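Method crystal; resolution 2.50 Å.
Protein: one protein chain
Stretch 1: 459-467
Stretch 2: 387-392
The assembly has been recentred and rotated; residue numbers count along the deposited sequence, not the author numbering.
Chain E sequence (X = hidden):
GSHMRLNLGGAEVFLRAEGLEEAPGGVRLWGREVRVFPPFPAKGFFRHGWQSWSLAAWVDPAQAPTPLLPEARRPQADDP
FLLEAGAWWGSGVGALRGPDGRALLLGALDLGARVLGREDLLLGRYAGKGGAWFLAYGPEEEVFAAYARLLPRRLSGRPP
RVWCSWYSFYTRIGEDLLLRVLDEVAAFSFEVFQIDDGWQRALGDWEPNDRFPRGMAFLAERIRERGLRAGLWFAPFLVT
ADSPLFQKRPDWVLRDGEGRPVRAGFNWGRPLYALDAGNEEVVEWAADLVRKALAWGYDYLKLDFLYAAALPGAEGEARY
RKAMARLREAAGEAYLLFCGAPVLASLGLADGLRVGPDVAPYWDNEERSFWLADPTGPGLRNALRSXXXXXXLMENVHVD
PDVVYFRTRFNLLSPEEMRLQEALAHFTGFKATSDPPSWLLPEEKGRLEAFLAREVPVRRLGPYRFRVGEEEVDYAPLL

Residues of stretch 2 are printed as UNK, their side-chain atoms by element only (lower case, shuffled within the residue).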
ATOM      1  N   ARG E 459     -26.739 -41.682 -28.537  1.00 45.16           N
ATOM      2  CA  ARG E 459     -25.564 -41.662 -29.385  1.00 45.43           C
ATOM      3  C   ARG E 459     -25.029 -40.243 -29.377  1.00 46.84           C
ATOM      4  O   ARG E 459     -25.810 -39.288 -29.345  1.00 48.17           O
ATOM      5  CB  ARG E 459     -25.913 -42.122 -30.812  1.00 53.63           C
ATOM      6  CG  ARG E 459     -24.943 -41.669 -31.891  1.00 61.50           C
ATOM      7  CD  ARG E 459     -24.922 -42.656 -33.045  1.00 72.21           C
ATOM      8  NE  ARG E 459     -26.275 -43.080 -33.404  1.00 80.11           N
ATOM      9  CZ  ARG E 459     -27.065 -42.426 -34.253  1.00 80.09           C
ATOM     10  NH1 ARG E 459     -26.637 -41.311 -34.839  1.00 74.54           N
ATOM     11  NH2 ARG E 459     -28.284 -42.885 -34.519  1.00 74.39           N
ATOM     12  N   ARG E 460     -23.708 -40.096 -29.383  1.00 45.35           N
ATOM     13  CA  ARG E 460     -23.108 -38.769 -29.440  1.00 48.02           C
ATOM     14  C   ARG E 460     -22.833 -38.377 -30.884  1.00 50.50           C
ATOM     15  O   ARG E 460     -22.166 -39.110 -31.620  1.00 59.52           O
ATOM     16  CB  ARG E 460     -21.815 -38.700 -28.630  1.00 51.46           C
ATOM     17  CG  ARG E 460     -21.641 -37.364 -27.904  1.00 51.76           C
ATOM     18  CD  ARG E 460     -20.379 -37.340 -27.058  1.00 51.64           C
ATOM     19  NE  ARG E 460     -20.214 -36.058 -26.391  1.00 52.64           N
ATOM     20  CZ  ARG E 460     -19.566 -35.905 -25.239  1.00 52.75           C
ATOM     21  NH1 ARG E 460     -19.029 -36.965 -24.646  1.00 46.67           N
ATOM     22  NH2 ARG E 460     -19.460 -34.701 -24.674  1.00 42.54           N
ATOM     23  N   LEU E 461     -23.352 -37.222 -31.285  1.00 47.40           N
ATOM     24  CA  LEU E 461     -23.135 -36.702 -32.625  1.00 48.77           C
ATOM     25  C   LEU E 461     -22.012 -35.689 -32.679  1.00 52.65           C
ATOM     26  O   LEU E 461     -21.404 -35.504 -33.735  1.00 52.84           O
ATOM     27  CB  LEU E 461     -24.421 -36.064 -33.152  1.00 48.98           C
ATOM     28  CG  LEU E 461     -25.636 -36.971 -32.952  1.00 52.85           C
ATOM     29  CD1 LEU E 461     -26.930 -36.235 -33.252  1.00 54.74           C
ATOM     30  CD2 LEU E 461     -25.504 -38.232 -33.800  1.00 51.43           C
ATOM     31  N   GLY E 462     -21.732 -35.040 -31.556  1.00 58.12           N
ATOM     32  CA  GLY E 462     -20.662 -34.084 -31.444  1.00 55.22           C
ATOM     33  C   GLY E 462     -20.395 -33.807 -29.984  1.00 55.18           C
ATOM     34  O   GLY E 462     -21.010 -34.409 -29.098  1.00 57.69           O
ATOM     35  N   PRO E 463     -19.475 -32.885 -29.703  1.00 59.06           N
ATOM     36  CA  PRO E 463     -19.146 -32.574 -28.297  1.00 53.10           C
ATOM     37  C   PRO E 463     -20.348 -32.188 -27.438  1.00 53.97           C
ATOM     38  O   PRO E 463     -20.361 -32.489 -26.237  1.00 52.99           O
ATOM     39  CB  PRO E 463     -18.150 -31.414 -28.431  1.00 51.73           C
ATOM     40  CG  PRO E 463     -17.531 -31.612 -29.795  1.00 56.79           C
ATOM     41  CD  PRO E 463     -18.618 -32.163 -30.661  1.00 52.92           C
ATOM     42  N   TYR E 464     -21.364 -31.538 -28.009  1.00 52.76           N
ATOM     43  CA  TYR E 464     -22.504 -31.073 -27.230  1.00 50.49           C
ATOM     44  C   TYR E 464     -23.829 -31.498 -27.845  1.00 48.33           C
ATOM     45  O   TYR E 464     -24.882 -30.972 -27.470  1.00 48.89           O
ATOM     46  CB  TYR E 464     -22.441 -29.555 -27.063  1.00 51.38           C
ATOM     47  CG  TYR E 464     -21.080 -29.134 -26.586  1.00 62.85           C
ATOM     48  CD1 TYR E 464     -20.613 -29.531 -25.332  1.00 62.90           C
ATOM     49  CD2 TYR E 464     -20.233 -28.396 -27.400  1.00 57.93           C
ATOM     50  CE1 TYR E 464     -19.351 -29.177 -24.889  1.00 57.02           C
ATOM     51  CE2 TYR E 464     -18.969 -28.028 -26.967  1.00 62.30           C
ATOM     52  CZ  TYR E 464     -18.526 -28.425 -25.713  1.00 66.23           C
ATOM     53  OH  TYR E 464     -17.262 -28.063 -25.280  1.00 59.53           O
ATOM     54  N   ARG E 465     -23.803 -32.452 -28.766  1.00 47.99           N
ATOM     55  CA  ARG E 465     -25.005 -32.903 -29.447  1.00 48.71           C
ATOM     56  C   ARG E 465     -25.141 -34.401 -29.256  1.00 44.70           C
ATOM     57  O   ARG E 465     -24.241 -35.163 -29.615  1.00 46.39           O
ATOM     58  CB  ARG E 465     -24.963 -32.543 -30.930  1.00 49.54           C
ATOM     59  CG  ARG E 465     -24.403 -31.151 -31.221  1.00 57.33           C
ATOM     60  CD  ARG E 465     -25.092 -30.504 -32.425  1.00 62.58           C
ATOM     61  NE  ARG E 465     -25.657 -31.490 -33.349  1.00 68.08           N
ATOM     62  CZ  ARG E 465     -24.946 -32.229 -34.200  1.00 65.06           C
ATOM     63  NH1 ARG E 465     -23.620 -32.098 -34.247  1.00 63.86           N
ATOM     64  NH2 ARG E 465     -25.560 -33.107 -34.991  1.00 55.93           N
ATOM     65  N   PHE E 466     -26.257 -34.815 -28.685  1.00 46.53           N
ATOM     66  CA  PHE E 466     -26.566 -36.222 -28.541  1.00 47.15           C
ATOM     67  C   PHE E 466     -27.862 -36.511 -29.276  1.00 49.67           C
ATOM     68  O   PHE E 466     -28.664 -35.612 -29.549  1.00 48.44           O
ATOM     69  CB  PHE E 466     -26.688 -36.620 -27.069  1.00 45.78           C
ATOM     70  CG  PHE E 466     -25.443 -36.358 -26.273  1.00 44.91           C
ATOM     71  CD1 PHE E 466     -25.050 -35.059 -25.977  1.00 42.78           C
ATOM     72  CD2 PHE E 466     -24.663 -37.406 -25.825  1.00 43.67           C
ATOM     73  CE1 PHE E 466     -23.901 -34.814 -25.267  1.00 43.31           C
ATOM     74  CE2 PHE E 466     -23.518 -37.163 -25.099  1.00 46.97           C
ATOM     75  CZ  PHE E 466     -23.132 -35.865 -24.824  1.00 43.35           C
ATOM     76  N   ARG E 467     -28.040 -37.772 -29.622  1.00 48.89           N
ATOM     77  CA  ARG E 467     -29.311 -38.265 -30.119  1.00 51.23           C
ATOM     78  C   ARG E 467     -29.815 -39.257 -29.088  1.00 47.59           C
ATOM     79  O   ARG E 467     -29.232 -40.332 -28.921  1.00 46.92           O
ATOM     80  CB  ARG E 467     -29.176 -38.897 -31.501  1.00 57.84           C
ATOM     81  CG  ARG E 467     -30.436 -38.734 -32.336  1.00 60.56           C
ATOM     82  CD  ARG E 467     -30.163 -38.828 -33.832  1.00 71.79           C
ATOM     83  NE  ARG E 467     -30.293 -40.197 -34.333  1.00 76.98           N
ATOM     84  CZ  ARG E 467     -31.443 -40.866 -34.408  1.00 76.62           C
ATOM     85  NH1 ARG E 467     -32.581 -40.299 -34.014  1.00 71.43           N
ATOM     86  NH2 ARG E 467     -31.458 -42.106 -34.885  1.00 73.19           N
ATOM     87  N   UNK E 387     -19.810 -32.325 -16.159  1.00 25.94           N
ATOM     88  CA  UNK E 387     -20.121 -33.690 -16.570  1.00 22.21           C
ATOM     89  C   UNK E 387     -19.914 -33.878 -18.068  1.00 27.56           C
ATOM     90  O   UNK E 387     -19.280 -34.848 -18.505  1.00 32.24           O
ATOM     91  c   UNK E 387     -21.982 -35.382 -16.738  1.00 28.94           C
ATOM     92  c   UNK E 387     -21.561 -34.015 -16.190  1.00 24.24           C
ATOM     93  o   UNK E 387     -21.690 -33.989 -14.771  1.00 18.35           O
ATOM     94  N   UNK E 388     -20.433 -32.953 -18.876  1.00 24.62           N
ATOM     95  CA  UNK E 388     -20.286 -33.070 -20.320  1.00 26.22           C
ATOM     96  C   UNK E 388     -18.831 -33.217 -20.752  1.00 29.01           C
ATOM     97  O   UNK E 388     -18.556 -33.825 -21.795  1.00 36.16           O
ATOM     98  c   UNK E 388     -22.426 -31.932 -21.194  1.00 29.67           C
ATOM     99  c   UNK E 388     -22.759 -32.899 -22.321  1.00 31.73           C
ATOM    100  c   UNK E 388     -23.024 -30.556 -21.439  1.00 29.20           C
ATOM    101  c   UNK E 388     -20.914 -31.859 -21.010  1.00 28.38           C
ATOM    102  N   UNK E 389     -17.881 -32.688 -19.980  1.00 26.29           N
ATOM    103  CA  UNK E 389     -16.476 -32.762 -20.367  1.00 23.02           C
ATOM    104  C   UNK E 389     -15.741 -33.898 -19.682  1.00 26.44           C
ATOM    105  O   UNK E 389     -14.513 -33.978 -19.779  1.00 25.19           O
ATOM    106  n   UNK E 389     -17.431 -29.599 -20.468  1.00 31.03           N
ATOM    107  c   UNK E 389     -16.303 -30.291 -20.855  1.00 28.21           C
ATOM    108  c   UNK E 389     -15.762 -31.445 -20.080  1.00 25.31           C
ATOM    109  c   UNK E 389     -15.885 -29.720 -22.006  1.00 31.34           C
ATOM    110  c   UNK E 389     -17.677 -28.639 -21.340  1.00 34.14           C
ATOM    111  n   UNK E 389     -16.753 -28.691 -22.283  1.00 39.12           N
ATOM    112  N   UNK E 390     -16.459 -34.776 -18.989  1.00 24.93           N
ATOM    113  CA  UNK E 390     -15.840 -35.922 -18.350  1.00 26.82           C
ATOM    114  C   UNK E 390     -16.471 -37.241 -18.780  1.00 28.32           C
ATOM    115  O   UNK E 390     -16.223 -38.271 -18.136  1.00 25.58           O
ATOM    116  c   UNK E 390     -13.927 -33.003 -13.215  1.00 26.52           C
ATOM    117  n   UNK E 390     -15.095 -32.782 -12.619  1.00 24.85           N
ATOM    118  c   UNK E 390     -14.879 -34.744 -16.319  1.00 22.22           C
ATOM    119  n   UNK E 390     -13.876 -33.806 -14.272  1.00 24.46           N
ATOM    120  n   UNK E 390     -12.823 -32.430 -12.744  1.00 24.06           N
ATOM    121  c   UNK E 390     -15.891 -35.753 -16.827  1.00 24.02           C
ATOM    122  c   UNK E 390     -15.044 -34.472 -14.838  1.00 23.09           C
ATOM    123  N   UNK E 391     -17.268 -37.241 -19.857  1.00 28.12           N
ATOM    124  CA  UNK E 391     -17.963 -38.463 -20.252  1.00 27.20           C
ATOM    125  C   UNK E 391     -17.008 -39.519 -20.797  1.00 27.57           C
ATOM    126  O   UNK E 391     -17.332 -40.708 -20.730  1.00 27.53           O
ATOM    127  c   UNK E 391     -20.215 -37.312 -20.716  1.00 30.05           C
ATOM    128  c   UNK E 391     -20.973 -38.109 -19.664  1.00 37.01           C
ATOM    129  c   UNK E 391     -21.142 -36.892 -21.814  1.00 30.86           C
ATOM    130  c   UNK E 391     -19.054 -38.145 -21.266  1.00 29.11           C
ATOM    131  N   UNK E 392     -15.822 -39.116 -21.278  1.00 24.53           N
ATOM    132  CA  UNK E 392     -14.803 -40.066 -21.717  1.00 24.93           C
ATOM    133  C   UNK E 392     -14.384 -41.020 -20.608  1.00 27.18           C
ATOM    134  O   UNK E 392     -13.799 -42.065 -20.897  1.00 33.14           O
ATOM    135  c   UNK E 392     -10.975 -36.618 -18.923  1.00 29.78           C
ATOM    136  c   UNK E 392     -11.999 -38.218 -20.469  1.00 27.70           C
ATOM    137  c   UNK E 392     -13.569 -39.329 -22.261  1.00 24.85           C
ATOM    138  c   UNK E 392     -13.095 -38.196 -21.401  1.00 25.26           C
ATOM    139  c   UNK E 392     -13.617 -36.942 -21.339  1.00 25.19           C
ATOM    140  c   UNK E 392     -10.091 -37.596 -18.563  1.00 32.43           C
ATOM    141  c   UNK E 392     -10.142 -38.874 -19.140  1.00 28.55           C
ATOM    142  n   UNK E 392     -12.929 -36.181 -20.420  1.00 27.75           N
ATOM    143  c   UNK E 392     -11.926 -36.941 -19.878  1.00 27.11           C
ATOM    144  c   UNK E 392     -11.079 -39.193 -20.079  1.00 24.84           C
TER

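Position 387 carries three side-chain atoms: a first carbon bearing one oxygen and one further carbon. None of them touches stretch 1. Branching at the first carbon with a hydroxyl is threonine, T387. It lies in the helix; its hydroxyl is hydrogen-bonded elsewhere in the structure, and its backbone O accepts from the backbone N of position 390 at 2.9 Å.

Position 388 has four carbons, forked at the second, and no polar atom; a terminal carbon packs against CE1 of F466. This is leucine, L388. Its CA-to-CB bond points sideways, yet the end of the side chain comes nearer, and CD2 packs 3.7 Å from CE1 of F466. The backbone is used as well, since L388 O accepts a hydrogen bond from NH2 of R460 at 3.1 Å.

Position 389 shows one carbon and then a five-membered ring of three carbons and two nitrogens. One ring nitrogen approaches the hydroxyl of Y464. This is histidine, H389, and its NE2 is hydrogen-bonded to Y464 OH at 3.1 Å, NE2 lying at the edge of the Y464 ring, near its plane. The two rings are oblique to each other, planes at 58°. H389 ND1 is held by a residue adjoining the stretches, leaving both ring nitrogens engaged.

Position 390 has three carbons, a nitrogen, then a carbon carrying two more nitrogens, and touches nothing on stretch 1: arginine, R390. Its CA-to-CB bond points away from stretch 1, and its guanidinium nitrogens are bonded elsewhere in the structure.

Position 391 repeats the four-carbon fork, with a terminal carbon against F466 CZ and R460 NH1: leucine, L391. Its CA-to-CB bond points toward stretch 1, where CD1 lies 3.8 Å from F466 CZ and 3.5 Å from R460 NH1, covering one face of that guanidinium.

Position 392 has one carbon followed by fused five- and six-membered rings holding eight carbons and one nitrogen, and makes no contact with stretch 1: tryptophan, W392. Its NE1 donates to H389 O at 2.8 Å, tying the chain back across the turn.

The contact buries 275 Å², both sides summed, and it combines apolar packing with hydrogen bonds. F466 meets both leucines, an apolar patch beside the polar links. R460 also bonds within its own stretch, NH2 donating to P463 O at 2.9 Å and NE to G462 O at 3.3 Å, and the same NH2 donates to L388 O near the guanidinium plane. The design rule is economical: anchor a long cation locally, spend its edge on a backbone carbonyl, cover a face with leucine, and let a tyrosine hydroxyl meet a histidine nitrogen alongside.

Stretch 2 387-392: TLHRLW
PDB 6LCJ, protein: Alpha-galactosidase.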